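PDB 6C29: putative metal resistance protein from Proteus mirabilis, which probably passes reducing equivalents to periplasmic partner proteins such as the disulfide isomerase ScsC, this chain being the N-terminal periplasmic part of the membrane protein ScsB. Local coordinates for residues A[46-57]-A[68-76]; A[158-167]-A[239-247]. All coordinates share one frame; numbering follows the deposited sequence. Where two conformers were deposited one is given.

Contact 1 (A[46-57]-A[68-76])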
loop_
_atom_site.group_PDB
_atom_site.type_symbol
_atom_site.label_atom_id
_atom_site.label_comp_id
_atom_site.label_asym_id
_atom_site.label_seq_id
_atom_site.Cartn_x
_atom_site.Cartn_y
_atom_site.Cartn_z
ATOM N N TRP A 46 2.114 -2.985 -3.468
ATOM C CA TRP A 46 2.001 -1.976 -2.435
ATOM C C TRP A 46 2.759 -0.724 -2.840
ATOM O O TRP A 46 3.426 -0.705 -3.876
ATOM C CB TRP A 46 2.547 -2.566 -1.140
ATOM C CG TRP A 46 2.333 -1.818 0.147
ATOM C CD1 TRP A 46 1.184 -1.265 0.594
ATOM C CD2 TRP A 46 3.306 -1.607 1.177
ATOM N NE1 TRP A 46 1.372 -0.702 1.835
ATOM C CE2 TRP A 46 2.666 -0.910 2.215
ATOM C CE3 TRP A 46 4.660 -1.939 1.324
ATOM C CZ2 TRP A 46 3.308 -0.527 3.373
ATOM C CZ3 TRP A 46 5.302 -1.555 2.510
ATOM C CH2 TRP A 46 4.611 -0.871 3.513
ATOM N N ARG A 47 2.711 0.293 -1.994
ATOM C CA ARG A 47 3.411 1.542 -2.314
ATOM C C ARG A 47 4.925 1.364 -2.420
ATOM O O ARG A 47 5.587 2.123 -3.134
ATOM C CB ARG A 47 3.088 2.608 -1.272
ATOM C CG ARG A 47 3.574 2.290 0.104
ATOM C CD ARG A 47 3.157 3.365 1.096
ATOM N NE ARG A 47 3.703 2.997 2.385
ATOM C CZ ARG A 47 3.029 2.952 3.523
ATOM N NH1 ARG A 47 1.734 3.331 3.572
ATOM N NH2 ARG A 47 3.640 2.549 4.617
ATOM N N SER A 48 5.474 0.403 -1.679
ATOM C CA SER A 48 6.868 -0.037 -1.779
ATOM C C SER A 48 6.858 -1.464 -2.300
ATOM O O SER A 48 6.672 -2.408 -1.561
ATOM C CB SER A 48 7.572 0.034 -0.428
ATOM O OG SER A 48 7.707 1.402 -0.035
ATOM N N PRO A 49 7.010 -1.626 -3.599
ATOM C CA PRO A 49 6.710 -2.916 -4.209
ATOM C C PRO A 49 7.768 -3.968 -3.992
ATOM O O PRO A 49 7.470 -5.160 -4.137
ATOM C CB PRO A 49 6.610 -2.564 -5.685
ATOM C CG PRO A 49 7.493 -1.390 -5.849
ATOM C CD PRO A 49 7.362 -0.599 -4.592
ATOM N N GLY A 50 8.977 -3.529 -3.658
ATOM C CA GLY A 50 10.142 -4.384 -3.649
ATOM C C GLY A 50 10.849 -4.285 -4.998
ATOM O O GLY A 50 10.355 -3.668 -5.957
ATOM N N GLU A 51 12.012 -4.911 -5.086
ATOM C CA GLU A 51 12.789 -4.909 -6.319
ATOM C C GLU A 51 11.955 -5.412 -7.519
ATOM O O GLU A 51 11.247 -6.412 -7.422
ATOM C CB GLU A 51 14.049 -5.752 -6.116
ATOM C CG GLU A 51 15.101 -5.601 -7.205
ATOM C CD GLU A 51 16.326 -6.471 -6.952
ATOM O OE1 GLU A 51 16.389 -7.118 -5.882
ATOM O OE2 GLU A 51 17.224 -6.504 -7.823
ATOM N N GLY A 52 12.010 -4.685 -8.632
ATOM C CA GLY A 52 11.378 -5.115 -9.878
ATOM C C GLY A 52 9.915 -4.731 -10.076
ATOM O O GLY A 52 9.372 -4.843 -11.180
ATOM N N GLY A 53 9.267 -4.264 -9.020
ATOM C CA GLY A 53 7.852 -3.925 -9.113
ATOM C C GLY A 53 7.594 -2.439 -9.283
ATOM O O GLY A 53 8.506 -1.619 -9.184
ATOM N N VAL A 54 6.326 -2.090 -9.497
ATOM C CA VAL A 54 5.896 -0.710 -9.678
ATOM C C VAL A 54 4.576 -0.520 -8.913
ATOM O O VAL A 54 3.665 -1.330 -9.056
ATOM C CB VAL A 54 5.676 -0.387 -11.172
ATOM C CG1 VAL A 54 5.276 1.055 -11.319
ATOM C CG2 VAL A 54 6.948 -0.734 -11.973
ATOM N N ALA A 55 4.487 0.505 -8.081
ATOM C CA ALA A 55 3.244 0.764 -7.353
ATOM C C ALA A 55 2.158 1.220 -8.333
ATOM O O ALA A 55 2.438 1.984 -9.255
ATOM C CB ALA A 55 3.434 1.811 -6.288
ATOM N N PRO A 56 0.912 0.751 -8.141
ATOM C CA PRO A 56 -0.175 1.318 -8.967
ATOM C C PRO A 56 -0.356 2.794 -8.676
ATOM O O PRO A 56 -0.080 3.258 -7.572
ATOM C CB PRO A 56 -1.411 0.529 -8.544
ATOM C CG PRO A 56 -1.068 -0.032 -7.203
ATOM C CD PRO A 56 0.419 -0.244 -7.172
ATOM N N GLU A 57 -0.826 3.545 -9.671
ATOM C CA GLU A 57 -1.073 4.971 -9.476
ATOM C C GLU A 57 -2.151 5.463 -10.428
ATOM O O GLU A 57 -2.405 4.822 -11.440
ATOM C CB GLU A 57 0.215 5.769 -9.670
ATOM C CG GLU A 57 0.724 5.798 -11.085
ATOM C CD GLU A 57 1.971 6.656 -11.220
ATOM O OE1 GLU A 57 2.610 6.942 -10.182
ATOM O OE2 GLU A 57 2.265 7.108 -12.346
ATOM N N ILE A 68 -5.198 11.790 -1.182
ATOM C CA ILE A 68 -4.763 10.779 -0.221
ATOM C C ILE A 68 -5.126 9.410 -0.788
ATOM O O ILE A 68 -6.282 9.139 -1.087
ATOM C CB ILE A 68 -5.428 10.935 1.163
ATOM C CG1 ILE A 68 -5.131 12.309 1.765
ATOM C CG2 ILE A 68 -4.945 9.835 2.101
ATOM C CD1 ILE A 68 -6.038 12.669 2.942
ATOM N N TRP A 69 -4.115 8.564 -0.963
ATOM C CA TRP A 69 -4.303 7.177 -1.388
ATOM C C TRP A 69 -4.049 6.302 -0.160
ATOM O O TRP A 69 -2.941 6.267 0.387
ATOM C CB TRP A 69 -3.345 6.817 -2.514
ATOM C CG TRP A 69 -3.449 5.445 -3.092
ATOM C CD1 TRP A 69 -3.254 4.263 -2.424
ATOM C CD2 TRP A 69 -3.717 5.100 -4.451
ATOM N NE1 TRP A 69 -3.398 3.207 -3.294
ATOM C CE2 TRP A 69 -3.698 3.693 -4.545
ATOM C CE3 TRP A 69 -3.995 5.849 -5.604
ATOM C CZ2 TRP A 69 -3.910 3.018 -5.735
ATOM C CZ3 TRP A 69 -4.216 5.183 -6.778
ATOM C CH2 TRP A 69 -4.182 3.775 -6.840
ATOM N N HIS A 70 -5.092 5.648 0.304
ATOM C CA HIS A 70 -4.969 4.822 1.496
ATOM C C HIS A 70 -4.583 3.430 1.041
ATOM O O HIS A 70 -5.200 2.837 0.154
ATOM C CB HIS A 70 -6.276 4.764 2.286
ATOM C CG HIS A 70 -6.770 6.087 2.759
ATOM N ND1 HIS A 70 -6.342 6.667 3.933
ATOM C CD2 HIS A 70 -7.695 6.927 2.241
ATOM C CE1 HIS A 70 -6.969 7.819 4.104
ATOM N NE2 HIS A 70 -7.790 8.002 3.089
ATOM N N TRP A 71 -3.533 2.892 1.642
ATOM C CA TRP A 71 -3.034 1.596 1.240
ATOM C C TRP A 71 -3.475 0.518 2.211
ATOM O O TRP A 71 -3.078 0.541 3.376
ATOM C CB TRP A 71 -1.513 1.606 1.160
ATOM C CG TRP A 71 -0.969 2.489 0.087
ATOM C CD1 TRP A 71 -0.607 3.787 0.208
ATOM C CD2 TRP A 71 -0.730 2.122 -1.281
ATOM N NE1 TRP A 71 -0.154 4.273 -1.006
ATOM C CE2 TRP A 71 -0.230 3.266 -1.936
ATOM C CE3 TRP A 71 -0.914 0.952 -2.020
ATOM C CZ2 TRP A 71 0.102 3.249 -3.301
ATOM C CZ3 TRP A 71 -0.565 0.940 -3.359
ATOM C CH2 TRP A 71 -0.091 2.081 -3.988
ATOM N N PRO A 72 -4.270 -0.442 1.768
ATOM C CA PRO A 72 -4.603 -1.561 2.629
ATOM C C PRO A 72 -3.359 -2.284 3.074
ATOM O O PRO A 72 -2.323 -2.275 2.372
ATOM C CB PRO A 72 -5.502 -2.432 1.752
ATOM C CG PRO A 72 -6.109 -1.426 0.780
ATOM C CD PRO A 72 -4.988 -0.508 0.477
ATOM N N SER A 73 -3.445 -2.898 4.241
ATOM C CA SER A 73 -2.311 -3.593 4.793
ATOM C C SER A 73 -1.817 -4.626 3.773
ATOM O O SER A 73 -2.636 -5.417 3.281
ATOM C CB SER A 73 -2.708 -4.243 6.127
ATOM O OG SER A 73 -1.566 -4.595 6.849
ATOM N N PRO A 74 -0.506 -4.650 3.448
ATOM C CA PRO A 74 -0.040 -5.525 2.358
ATOM C C PRO A 74 0.315 -6.927 2.802
ATOM O O PRO A 74 0.282 -7.271 3.991
ATOM C CB PRO A 74 1.218 -4.800 1.860
ATOM C CG PRO A 74 1.789 -4.232 3.150
ATOM C CD PRO A 74 0.583 -3.778 3.938
ATOM N N SER A 75 0.669 -7.745 1.825
ATOM C CA SER A 75 1.203 -9.062 2.049
ATOM C C SER A 75 2.559 -9.183 1.358
ATOM O O SER A 75 2.877 -8.365 0.486
ATOM C CB SER A 75 0.229 -10.119 1.510
ATOM O OG SER A 75 -1.000 -10.062 2.207
ATOM N N ALA A 76 3.326 -10.206 1.730
ATOM C CA ALA A 76 4.612 -10.452 1.113
ATOM C C ALA A 76 4.580 -11.742 0.323
ATOM O O ALA A 76 3.914 -12.701 0.709
ATOM C CB ALA A 76 5.712 -10.502 2.164
HETATM O O HOH W 1 -0.310 0.077 4.036
#
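Pro74 sets CB, CG and CD over one face of the Trp46 indole, its ring tilted against it, with CG 3.6 Å from the centroid of the five-membered ring and 11° off the normal, a CH-pi contact. Arg47 CG rests on the opposite face, so the indole is held between a proline and its own neighbour's aliphatic chain. In its plane, NE1 gives its proton to a water 2.9 Å away, which in turn donates to Trp71 O and so joins the indole to the backbone of Trp71. Trp71 is turned almost perpendicular to Trp46, the five-membered rings at 84°. Here, in the first of two tandem immunoglobulin-fold domains, the DsbD N-terminal-like one, the loop after strand 43-45 meets the connection between strands 68-69 and 75-77. Trp71 is itself layered: Arg47 CB sits over one face, 3.4 Å from CE2, and Trp69 CD1 presses on the other. With Arg47 chi1 at 64° and the chain extended beyond, its CD passes Trp71 CD1 at 3.9 Å, while NH2 runs on to a salt bridge with Asp186. Pro56 CG closes against Trp71 CH2 at 4.0 Å, and its carbonyl O lies over a face of Trp69.

Contact 2 (A[158-167]-A[239-247]); sequences VSSDYRNSQL and QVNDTIGQG
Ser160 OG accepts the N-H of Gly245 at 2.9 Å in a nearly straight bond (164°), and a water stands 2.7 Å from the same oxygen. The hydroxyl is brought there by chi1 of 63°, which swings OG back over the backbone. The water lies within hydrogen-bonding distance of Asp242 OD2 and Gln246 O as well and can donate to either, although it has more acceptors around it than protons; it thus links strand 155-163 to the end of strand 236-243 and to the last residue of the turn that follows. Gln246 O is gripped a second time by the backbone N of Ser160, at 3.0 Å, with the donor tilted 32° from the carbonyl plane; Ser159 CA adds a CA-H...O contact to it. Asp242 OD2 likewise has two duties, receiving the N-H of Thr243 at 2.8 Å from above the carboxylate plane. The bend is a type II turn from Thr243 to Gln246, closed by Gln246 N to Thr243 O, and Gly245 occupies its third position with a positive phi.

On the inner side the contact turns apolar. Ile244 CG2, anti to the backbone N, reaches Leu167 CD1 at 3.8 Å and Tyr162 CB at 3.9 Å, the leucine and isoleucine side chains crossing at about a right angle; Tyr193 packs against both. Farther along, Val158 CG2 and Val240 CG1 meet at 4.1 Å, the two valines running antiparallel alongside one another. Strands 155-163 and 236-243 are outermost strands of separate antiparallel sheets, and the arrangement is a junction at the rim of the beta sandwich in the second immunoglobulin-fold domain.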
loop_
_atom_site.group_PDB
_atom_site.type_symbol
_atom_site.label_atom_id
_atom_site.label_comp_id
_atom_site.label_asym_id
_atom_site.label_seq_id
_atom_site.Cartn_x
_atom_site.Cartn_y
_atom_site.Cartn_z
ATOM N N VAL A 158 9.639 1.786 19.763
ATOM C CA VAL A 158 10.449 1.403 18.623
ATOM C C VAL A 158 11.847 1.968 18.773
ATOM O O VAL A 158 12.018 3.155 19.127
ATOM C CB VAL A 158 9.846 1.935 17.300
ATOM C CG1 VAL A 158 10.710 1.543 16.129
ATOM C CG2 VAL A 158 8.458 1.447 17.141
ATOM N N SER A 159 12.848 1.130 18.535
ATOM C CA SER A 159 14.208 1.614 18.400
ATOM C C SER A 159 14.838 0.934 17.206
ATOM O O SER A 159 14.372 -0.135 16.728
ATOM C CB SER A 159 15.037 1.367 19.662
ATOM O OG SER A 159 15.057 -0.001 19.982
ATOM N N SER A 160 15.861 1.560 16.669
ATOM C CA SER A 160 16.534 0.993 15.521
ATOM C C SER A 160 17.986 1.405 15.466
ATOM O O SER A 160 18.415 2.400 16.072
ATOM C CB SER A 160 15.825 1.379 14.216
ATOM O OG SER A 160 15.860 2.779 14.016
ATOM N N ASP A 161 18.738 0.616 14.721
ATOM C CA ASP A 161 20.154 0.833 14.554
ATOM C C ASP A 161 20.545 0.356 13.178
ATOM O O ASP A 161 19.962 -0.590 12.629
ATOM C CB ASP A 161 20.945 0.094 15.631
ATOM C CG ASP A 161 22.433 0.277 15.481
ATOM O OD1 ASP A 161 22.917 1.408 15.735
ATOM O OD2 ASP A 161 23.109 -0.705 15.086
ATOM N N TYR A 162 21.541 1.005 12.606
ATOM C CA TYR A 162 22.048 0.611 11.306
ATOM C C TYR A 162 23.546 0.574 11.287
ATOM O O TYR A 162 24.174 1.564 11.650
ATOM C CB TYR A 162 21.572 1.576 10.236
ATOM C CG TYR A 162 22.084 1.262 8.856
ATOM C CD1 TYR A 162 21.522 0.257 8.092
ATOM C CD2 TYR A 162 23.137 1.991 8.319
ATOM C CE1 TYR A 162 21.990 -0.021 6.833
ATOM C CE2 TYR A 162 23.607 1.721 7.055
ATOM C CZ TYR A 162 23.033 0.721 6.319
ATOM O OH TYR A 162 23.486 0.462 5.051
ATOM N N ARG A 163 24.105 -0.562 10.878
ATOM C CA ARG A 163 25.549 -0.732 10.730
ATOM C C ARG A 163 25.816 -1.963 9.872
ATOM O O ARG A 163 24.979 -2.880 9.799
ATOM C CB ARG A 163 26.239 -0.852 12.083
ATOM C CG ARG A 163 25.828 -2.050 12.910
ATOM C CD ARG A 163 26.621 -2.073 14.210
ATOM N NE ARG A 163 26.206 -1.012 15.128
ATOM C CZ ARG A 163 26.997 -0.448 16.040
ATOM N NH1 ARG A 163 28.268 -0.824 16.164
ATOM N NH2 ARG A 163 26.514 0.505 16.828
ATOM N N ASN A 164 26.956 -1.965 9.180
ATOM C CA ASN A 164 27.329 -3.085 8.320
ATOM C C ASN A 164 26.237 -3.431 7.291
ATOM O O ASN A 164 25.975 -4.600 7.032
ATOM C CB ASN A 164 27.654 -4.332 9.153
ATOM C CG ASN A 164 28.647 -4.056 10.273
ATOM O OD1 ASN A 164 28.418 -4.423 11.425
ATOM N ND2 ASN A 164 29.733 -3.379 9.947
ATOM N N SER A 165 25.603 -2.401 6.731
ATOM C CA SER A 165 24.538 -2.552 5.733
ATOM C C SER A 165 23.367 -3.408 6.221
ATOM O O SER A 165 22.713 -4.081 5.429
ATOM C CB SER A 165 25.092 -3.157 4.443
ATOM O OG SER A 165 26.146 -2.361 3.940
ATOM N N GLN A 166 23.114 -3.350 7.527
ATOM C CA GLN A 166 22.044 -4.108 8.167
ATOM C C GLN A 166 21.245 -3.222 9.112
ATOM O O GLN A 166 21.808 -2.580 10.012
ATOM C CB GLN A 166 22.631 -5.272 8.938
ATOM C CG GLN A 166 21.622 -6.166 9.586
ATOM C CD GLN A 166 22.311 -7.262 10.349
ATOM O OE1 GLN A 166 22.952 -8.129 9.759
ATOM N NE2 GLN A 166 22.235 -7.199 11.670
ATOM N N LEU A 167 19.935 -3.176 8.894
ATOM C CA LEU A 167 19.016 -2.461 9.768
ATOM C C LEU A 167 18.469 -3.390 10.812
ATOM O O LEU A 167 18.006 -4.485 10.475
ATOM C CB LEU A 167 17.879 -1.875 8.949
ATOM C CG LEU A 167 16.708 -1.211 9.672
ATOM C CD1 LEU A 167 17.137 0.062 10.298
ATOM C CD2 LEU A 167 15.560 -0.947 8.666
ATOM N N GLN A 239 0.852 1.286 11.277
ATOM C CA GLN A 239 1.821 2.082 10.552
ATOM C C GLN A 239 2.725 2.813 11.529
ATOM O O GLN A 239 2.233 3.515 12.425
ATOM C CB GLN A 239 1.070 3.072 9.661
ATOM C CG GLN A 239 1.945 4.133 9.051
ATOM C CD GLN A 239 2.891 3.600 8.000
ATOM O OE1 GLN A 239 2.532 2.773 7.176
ATOM N NE2 GLN A 239 4.128 4.077 8.033
ATOM N N VAL A 240 4.028 2.623 11.370
ATOM C CA VAL A 240 5.040 3.281 12.177
ATOM C C VAL A 240 5.824 4.248 11.311
ATOM O O VAL A 240 6.263 3.908 10.200
ATOM C CB VAL A 240 5.982 2.256 12.776
ATOM C CG1 VAL A 240 7.052 2.947 13.586
ATOM C CG2 VAL A 240 5.238 1.293 13.648
ATOM N N ASN A 241 5.988 5.466 11.827
ATOM C CA ASN A 241 6.824 6.484 11.211
ATOM C C ASN A 241 7.835 6.976 12.223
ATOM O O ASN A 241 7.497 7.546 13.271
ATOM C CB ASN A 241 6.004 7.642 10.676
ATOM C CG ASN A 241 5.173 7.255 9.474
ATOM O OD1 ASN A 241 5.665 7.182 8.342
ATOM N ND2 ASN A 241 3.931 6.967 9.722
ATOM N N ASP A 242 9.090 6.653 11.938
ATOM C CA ASP A 242 10.176 6.937 12.827
ATOM C C ASP A 242 11.410 7.283 12.010
ATOM O O ASP A 242 11.291 7.642 10.845
ATOM C CB ASP A 242 10.399 5.751 13.738
ATOM C CG ASP A 242 10.963 6.155 15.100
ATOM O OD1 ASP A 242 10.166 6.439 16.028
ATOM O OD2 ASP A 242 12.204 6.191 15.248
ATOM N N THR A 243 12.583 7.225 12.645
ATOM C CA THR A 243 13.847 7.588 11.993
ATOM C C THR A 243 14.862 6.487 12.230
ATOM O O THR A 243 14.950 5.996 13.333
ATOM C CB THR A 243 14.379 8.914 12.549
ATOM O OG1 THR A 243 13.383 9.920 12.366
ATOM C CG2 THR A 243 15.680 9.352 11.872
ATOM N N ILE A 244 15.592 6.091 11.190
ATOM C CA ILE A 244 16.636 5.062 11.319
ATOM C C ILE A 244 17.713 5.526 12.246
ATOM O O ILE A 244 18.355 6.547 12.003
ATOM C CB ILE A 244 17.233 4.711 9.965
ATOM C CG1 ILE A 244 16.131 4.154 9.071
ATOM C CG2 ILE A 244 18.349 3.693 10.098
ATOM C CD1 ILE A 244 16.541 3.739 7.673
ATOM N N GLY A 245 17.899 4.777 13.321
ATOM C CA GLY A 245 18.949 5.114 14.271
ATOM C C GLY A 245 18.405 5.682 15.554
ATOM O O GLY A 245 19.101 5.776 16.560
ATOM N N GLN A 246 17.148 6.087 15.522
ATOM C CA GLN A 246 16.513 6.615 16.711
ATOM C C GLN A 246 16.364 5.531 17.775
ATOM O O GLN A 246 15.752 4.480 17.535
ATOM C CB GLN A 246 15.156 7.205 16.367
ATOM C CG GLN A 246 14.450 7.853 17.531
ATOM C CD GLN A 246 14.859 9.275 17.740
ATOM O OE1 GLN A 246 15.285 9.647 18.833
ATOM N NE2 GLN A 246 14.718 10.095 16.700
ATOM N N GLY A 247 16.904 5.806 18.959
ATOM C CA GLY A 247 16.905 4.853 20.058
ATOM C C GLY A 247 18.200 4.072 20.145
ATOM O O GLY A 247 18.568 3.342 19.212
HETATM O O HOH W 2 13.960 3.978 15.446
#

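The two contacts differ in chemistry more than in burial: both are partly buried, contact 1 near the middle of the chain where the domains meet, contact 2 at the far rim of the second domain, about 21 Å from the chain centre. Contact 1 relies on indole and proline surfaces, with no direct hydrogen bond across it and one bridging water; contact 2 uses direct and water-mediated hydrogen bonds beside a small apolar patch. They share no strand, yet they touch: Arg47 NH2 of contact 1 probably hydrogen-bonds to Gln239 OE1 of contact 2, 2.8 Å away. With the Asp186 salt bridge, this makes the arginine a link across the boundary, its aliphatic part packed in one domain and its charged end directed to the other.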